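Local coordinates for DNA polymerase (Pyrobaculum calidifontis, PDB 5MDN), which probably catalyses template-directed DNA synthesis, adding deoxyribonucleotides to a growing strand with release of diphosphate, as a family B DNA polymerase, at residues F168-L182 with S232-A246. Sequence-based numbering, arbitrary orientation.
Sequences FDIEVYNERGSPDPL and SNGFDWPYLSERAKA
In the RNase H-like exonuclease domain, helix 232-246 crosses strand 168-172 at 68°, their axes 9.3 Å apart, bringing together D169 of the strand and D236 of the helix. Both are ligands of a magnesium site in this protein, and here a magnesium ion lies about 3 Å from the D169 side chain. D169 OD1 and D236 OD2 stand 4.7 Å apart, and carboxylates so close would probably favour a cation. The carboxylate of D236 lies alongside I170, with OD1 3.4 Å from CG1, and beside the F168 ring. Alternate strand residues F168, I170 and V172 face the helix, apolar side chains suited to the buried face between sheet and helix. F168 puts CZ over one face of the W237 indole, while I170 CD1 and V172 CG2 meet the edge of F235.

Y239, its CG anti to the backbone N (chi1 -159°), reaches between strand and loop: V172 CG2 and P181 CB make CH-pi contacts with opposite ring faces, P181 CB 4.1 Å from the centroid. Its hydroxyl is hydrogen-bonded to D184 O. With alanine in place of this tyrosine, a gap is likely to open between V172 and P181, and D184 O to lose that partner. R243's long chain lets NH1 donate a nearly straight bond to P181 O (2.7 Å) while NE pairs with D208; P181 O lies in the guanidinium plane, whereas NH1 stands above the carbonyl plane. Strand 186-193 packs on I170 and L240, and F215 of helix 209-222 meets the F168 ring.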
loop_
_atom_site.group_PDB
_atom_site.type_symbol
_atom_site.label_atom_id
_atom_site.label_comp_id
_atom_site.label_asym_id
_atom_site.label_seq_id
_atom_site.Cartn_x
_atom_site.Cartn_y
_atom_site.Cartn_z
ATOM N N PHE A 168 -15.089 -6.698 9.202
ATOM C CA PHE A 168 -16.384 -6.041 9.123
ATOM C C PHE A 168 -16.578 -5.449 7.735
ATOM O O PHE A 168 -15.623 -5.012 7.085
ATOM C CB PHE A 168 -16.532 -4.959 10.203
ATOM C CG PHE A 168 -15.926 -3.633 9.834
ATOM C CD1 PHE A 168 -14.556 -3.438 9.880
ATOM C CD2 PHE A 168 -16.736 -2.573 9.457
ATOM C CE1 PHE A 168 -14.003 -2.212 9.546
ATOM C CE2 PHE A 168 -16.189 -1.345 9.123
ATOM C CZ PHE A 168 -14.822 -1.165 9.167
ATOM N N ASP A 169 -17.832 -5.453 7.290
ATOM C CA ASP A 169 -18.227 -4.897 6.006
ATOM C C ASP A 169 -19.541 -4.153 6.191
ATOM O O ASP A 169 -20.353 -4.512 7.048
ATOM C CB ASP A 169 -18.370 -5.996 4.942
ATOM C CG ASP A 169 -18.484 -5.441 3.540
ATOM O OD1 ASP A 169 -17.482 -4.900 3.027
ATOM O OD2 ASP A 169 -19.579 -5.545 2.950
ATOM N N ILE A 170 -19.750 -3.113 5.381
ATOM C CA ILE A 170 -20.977 -2.332 5.433
ATOM C C ILE A 170 -21.534 -2.160 4.027
ATOM O O ILE A 170 -20.823 -2.282 3.028
ATOM C CB ILE A 170 -20.775 -0.944 6.086
ATOM C CG1 ILE A 170 -20.098 0.016 5.106
ATOM C CG2 ILE A 170 -19.961 -1.056 7.367
ATOM C CD1 ILE A 170 -20.018 1.439 5.609
ATOM N N GLU A 171 -22.835 -1.882 3.967
ATOM C CA GLU A 171 -23.480 -1.418 2.748
ATOM C C GLU A 171 -24.428 -0.277 3.086
ATOM O O GLU A 171 -25.166 -0.342 4.073
ATOM C CB GLU A 171 -24.235 -2.550 2.039
ATOM C CG GLU A 171 -23.327 -3.595 1.401
ATOM C CD GLU A 171 -22.387 -3.016 0.354
ATOM O OE1 GLU A 171 -22.711 -1.964 -0.237
ATOM O OE2 GLU A 171 -21.313 -3.614 0.128
ATOM N N VAL A 172 -24.398 0.766 2.262
ATOM C CA VAL A 172 -25.091 2.021 2.527
ATOM C C VAL A 172 -26.123 2.231 1.429
ATOM O O VAL A 172 -25.843 1.967 0.257
ATOM C CB VAL A 172 -24.101 3.201 2.607
ATOM C CG1 VAL A 172 -24.839 4.519 2.651
ATOM C CG2 VAL A 172 -23.189 3.050 3.816
ATOM N N TYR A 173 -27.300 2.739 1.812
ATOM C CA TYR A 173 -28.471 2.904 0.951
ATOM C C TYR A 173 -28.136 3.390 -0.458
ATOM O O TYR A 173 -28.326 2.644 -1.423
ATOM C CB TYR A 173 -29.447 3.871 1.623
ATOM C CG TYR A 173 -30.825 3.890 1.014
ATOM C CD1 TYR A 173 -31.600 2.740 0.979
ATOM C CD2 TYR A 173 -31.361 5.059 0.495
ATOM C CE1 TYR A 173 -32.864 2.747 0.431
ATOM C CE2 TYR A 173 -32.627 5.077 -0.052
ATOM C CZ TYR A 173 -33.373 3.919 -0.086
ATOM O OH TYR A 173 -34.635 3.939 -0.633
ATOM N N ASN A 174 -27.681 4.637 -0.593
ATOM C CA ASN A 174 -27.117 5.180 -1.836
ATOM C C ASN A 174 -28.125 5.273 -2.992
ATOM O O ASN A 174 -27.732 5.264 -4.161
ATOM C CB ASN A 174 -25.849 4.396 -2.244
ATOM C CG ASN A 174 -26.091 3.329 -3.318
ATOM O OD1 ASN A 174 -25.435 3.336 -4.360
ATOM N ND2 ASN A 174 -27.023 2.418 -3.071
ATOM N N GLU A 175 -29.422 5.421 -2.693
ATOM C CA GLU A 175 -30.419 5.555 -3.759
ATOM C C GLU A 175 -30.024 6.639 -4.754
ATOM O O GLU A 175 -30.158 6.461 -5.971
ATOM C CB GLU A 175 -31.798 5.865 -3.178
ATOM C CG GLU A 175 -32.903 5.970 -4.227
ATOM C CD GLU A 175 -34.217 6.479 -3.657
ATOM O OE1 GLU A 175 -34.452 6.292 -2.445
ATOM O OE2 GLU A 175 -35.014 7.064 -4.421
ATOM N N ARG A 176 -29.545 7.774 -4.251
ATOM C CA ARG A 176 -28.936 8.809 -5.078
ATOM C C ARG A 176 -27.420 8.616 -5.090
ATOM O O ARG A 176 -26.737 8.941 -4.112
ATOM C CB ARG A 176 -29.320 10.190 -4.551
ATOM C CG ARG A 176 -29.257 10.314 -3.031
ATOM C CD ARG A 176 -30.070 11.494 -2.527
ATOM N NE ARG A 176 -29.385 12.192 -1.444
ATOM C CZ ARG A 176 -29.540 11.911 -0.156
ATOM N NH1 ARG A 176 -30.358 10.939 0.223
ATOM N NH2 ARG A 176 -28.869 12.601 0.756
ATOM N N GLY A 177 -26.905 8.091 -6.206
ATOM C CA GLY A 177 -25.492 7.829 -6.445
ATOM C C GLY A 177 -24.584 7.647 -5.247
ATOM O O GLY A 177 -24.662 6.638 -4.540
ATOM N N SER A 178 -23.714 8.624 -5.013
ATOM C CA SER A 178 -22.811 8.581 -3.872
ATOM C C SER A 178 -23.559 9.008 -2.616
ATOM O O SER A 178 -24.122 10.109 -2.589
ATOM C CB SER A 178 -21.606 9.485 -4.101
ATOM O OG SER A 178 -20.934 9.144 -5.303
ATOM N N PRO A 179 -23.595 8.186 -1.573
ATOM C CA PRO A 179 -24.445 8.489 -0.415
ATOM C C PRO A 179 -23.904 9.651 0.404
ATOM O O PRO A 179 -22.757 10.083 0.272
ATOM C CB PRO A 179 -24.427 7.188 0.387
ATOM C CG PRO A 179 -23.133 6.544 0.024
ATOM C CD PRO A 179 -22.850 6.926 -1.403
ATOM N N ASP A 180 -24.776 10.156 1.277
ATOM C CA ASP A 180 -24.458 11.246 2.184
ATOM C C ASP A 180 -24.831 10.807 3.595
ATOM O O ASP A 180 -25.981 10.402 3.833
ATOM C CB ASP A 180 -25.208 12.527 1.793
ATOM C CG ASP A 180 -25.280 13.533 2.924
ATOM O OD1 ASP A 180 -24.217 13.943 3.436
ATOM O OD2 ASP A 180 -26.406 13.917 3.301
ATOM N N PRO A 181 -23.902 10.869 4.553
ATOM C CA PRO A 181 -24.192 10.348 5.898
ATOM C C PRO A 181 -25.246 11.138 6.661
ATOM O O PRO A 181 -25.722 10.648 7.693
ATOM C CB PRO A 181 -22.831 10.421 6.602
ATOM C CG PRO A 181 -22.102 11.509 5.886
ATOM C CD PRO A 181 -22.531 11.401 4.450
ATOM N N LEU A 182 -25.622 12.335 6.208
ATOM C CA LEU A 182 -26.589 13.126 6.963
ATOM C C LEU A 182 -27.991 12.520 6.945
ATOM O O LEU A 182 -28.739 12.689 7.915
ATOM C CB LEU A 182 -26.614 14.561 6.439
ATOM C CG LEU A 182 -25.298 15.310 6.659
ATOM C CD1 LEU A 182 -25.278 16.607 5.871
ATOM C CD2 LEU A 182 -25.087 15.563 8.142
ATOM N N SER A 232 -11.687 0.173 4.271
ATOM C CA SER A 232 -12.286 0.689 5.498
ATOM C C SER A 232 -11.822 2.110 5.787
ATOM O O SER A 232 -12.603 2.937 6.272
ATOM C CB SER A 232 -11.958 -0.234 6.670
ATOM O OG SER A 232 -10.558 -0.364 6.848
ATOM N N ASN A 233 -10.553 2.415 5.504
ATOM C CA ASN A 233 -10.073 3.783 5.665
ATOM C C ASN A 233 -10.657 4.707 4.604
ATOM O O ASN A 233 -10.866 5.896 4.866
ATOM C CB ASN A 233 -8.544 3.818 5.615
ATOM C CG ASN A 233 -7.901 3.200 6.844
ATOM O OD1 ASN A 233 -8.511 3.124 7.911
ATOM N ND2 ASN A 233 -6.657 2.757 6.698
ATOM N N GLY A 234 -10.924 4.187 3.408
ATOM C CA GLY A 234 -11.410 5.017 2.322
ATOM C C GLY A 234 -12.868 5.416 2.459
ATOM O O GLY A 234 -13.217 6.581 2.247
ATOM N N PHE A 235 -13.732 4.460 2.800
ATOM C CA PHE A 235 -15.168 4.714 2.862
ATOM C C PHE A 235 -15.760 4.404 4.231
ATOM O O PHE A 235 -16.385 5.283 4.835
ATOM C CB PHE A 235 -15.892 3.911 1.774
ATOM C CG PHE A 235 -17.357 4.239 1.654
ATOM C CD1 PHE A 235 -18.300 3.557 2.408
ATOM C CD2 PHE A 235 -17.792 5.227 0.784
ATOM C CE1 PHE A 235 -19.646 3.855 2.301
ATOM C CE2 PHE A 235 -19.139 5.531 0.671
ATOM C CZ PHE A 235 -20.066 4.843 1.430
ATOM N N ASP A 236 -15.611 3.169 4.720
ATOM C CA ASP A 236 -16.395 2.697 5.860
ATOM C C ASP A 236 -16.219 3.592 7.082
ATOM O O ASP A 236 -17.193 4.140 7.609
ATOM C CB ASP A 236 -16.019 1.251 6.188
ATOM C CG ASP A 236 -16.424 0.280 5.094
ATOM O OD1 ASP A 236 -16.918 0.736 4.041
ATOM O OD2 ASP A 236 -16.255 -0.942 5.290
ATOM N N TRP A 237 -14.982 3.742 7.558
ATOM C CA TRP A 237 -14.756 4.560 8.750
ATOM C C TRP A 237 -15.176 6.012 8.562
ATOM O O TRP A 237 -15.867 6.546 9.447
ATOM C CB TRP A 237 -13.294 4.453 9.198
ATOM C CG TRP A 237 -12.958 3.165 9.892
ATOM C CD1 TRP A 237 -11.955 2.298 9.568
ATOM C CD2 TRP A 237 -13.626 2.599 11.029
ATOM N NE1 TRP A 237 -11.957 1.229 10.431
ATOM C CE2 TRP A 237 -12.973 1.388 11.336
ATOM C CE3 TRP A 237 -14.713 2.996 11.814
ATOM C CZ2 TRP A 237 -13.370 0.574 12.395
ATOM C CZ3 TRP A 237 -15.105 2.185 12.864
ATOM C CH2 TRP A 237 -14.436 0.989 13.145
ATOM N N PRO A 238 -14.802 6.713 7.483
ATOM C CA PRO A 238 -15.319 8.082 7.308
ATOM C C PRO A 238 -16.835 8.163 7.297
ATOM O O PRO A 238 -17.396 9.155 7.781
ATOM C CB PRO A 238 -14.725 8.517 5.962
ATOM C CG PRO A 238 -13.522 7.678 5.784
ATOM C CD PRO A 238 -13.810 6.366 6.445
ATOM N N TYR A 239 -17.521 7.155 6.756
ATOM C CA TYR A 239 -18.979 7.199 6.719
ATOM C C TYR A 239 -19.573 6.955 8.101
ATOM O O TYR A 239 -20.419 7.727 8.567
ATOM C CB TYR A 239 -19.516 6.180 5.717
ATOM C CG TYR A 239 -20.917 6.501 5.260
ATOM C CD1 TYR A 239 -22.021 6.027 5.956
ATOM C CD2 TYR A 239 -21.135 7.296 4.144
ATOM C CE1 TYR A 239 -23.303 6.327 5.547
ATOM C CE2 TYR A 239 -22.415 7.602 3.725
ATOM C CZ TYR A 239 -23.495 7.116 4.431
ATOM O OH TYR A 239 -24.770 7.420 4.015
ATOM N N LEU A 240 -19.151 5.877 8.769
ATOM C CA LEU A 240 -19.675 5.580 10.100
ATOM C C LEU A 240 -19.359 6.700 11.085
ATOM O O LEU A 240 -20.172 7.008 11.963
ATOM C CB LEU A 240 -19.120 4.249 10.607
ATOM C CG LEU A 240 -19.646 2.994 9.913
ATOM C CD1 LEU A 240 -18.696 1.824 10.120
ATOM C CD2 LEU A 240 -21.044 2.654 10.404
ATOM N N SER A 241 -18.179 7.311 10.963
ATOM C CA SER A 241 -17.829 8.435 11.829
ATOM C C SER A 241 -18.830 9.575 11.680
ATOM O O SER A 241 -19.356 10.090 12.674
ATOM C CB SER A 241 -16.413 8.916 11.516
ATOM O OG SER A 241 -16.122 10.128 12.190
ATOM N N GLU A 242 -19.097 9.991 10.442
ATOM C CA GLU A 242 -20.014 11.100 10.212
ATOM C C GLU A 242 -21.473 10.679 10.357
ATOM O O GLU A 242 -22.320 11.511 10.704
ATOM C CB GLU A 242 -19.761 11.702 8.829
ATOM C CG GLU A 242 -18.381 12.333 8.693
ATOM C CD GLU A 242 -18.076 12.791 7.280
ATOM O OE1 GLU A 242 -18.993 13.315 6.613
ATOM O OE2 GLU A 242 -16.917 12.625 6.838
ATOM N N ARG A 243 -21.790 9.407 10.097
ATOM C CA ARG A 243 -23.150 8.927 10.324
ATOM C C ARG A 243 -23.470 8.856 11.812
ATOM O O ARG A 243 -24.576 9.217 12.232
ATOM C CB ARG A 243 -23.348 7.559 9.670
ATOM C CG ARG A 243 -24.769 7.011 9.776
ATOM C CD ARG A 243 -25.762 7.924 9.080
ATOM N NE ARG A 243 -27.133 7.426 9.150
ATOM C CZ ARG A 243 -28.196 8.115 8.743
ATOM N NH1 ARG A 243 -28.047 9.331 8.237
ATOM N NH2 ARG A 243 -29.409 7.587 8.841
ATOM N N ALA A 244 -22.520 8.382 12.623
ATOM C CA ALA A 244 -22.756 8.267 14.059
ATOM C C ALA A 244 -22.985 9.627 14.703
ATOM O O ALA A 244 -23.682 9.724 15.720
ATOM C CB ALA A 244 -21.581 7.556 14.731
ATOM N N LYS A 245 -22.399 10.683 14.137
ATOM C CA LYS A 245 -22.652 12.028 14.639
ATOM C C LYS A 245 -24.075 12.473 14.322
ATOM O O LYS A 245 -24.772 13.024 15.182
ATOM C CB LYS A 245 -21.640 13.005 14.039
ATOM C CG LYS A 245 -20.200 12.763 14.462
ATOM C CD LYS A 245 -19.291 13.871 13.944
ATOM C CE LYS A 245 -17.818 13.549 14.160
ATOM N NZ LYS A 245 -17.474 13.444 15.606
ATOM N N ALA A 246 -24.516 12.250 13.081
ATOM C CA ALA A 246 -25.842 12.691 12.659
ATOM C C ALA A 246 -26.948 12.017 13.464
ATOM O O ALA A 246 -27.975 12.638 13.760
ATOM C CB ALA A 246 -26.027 12.426 11.165
#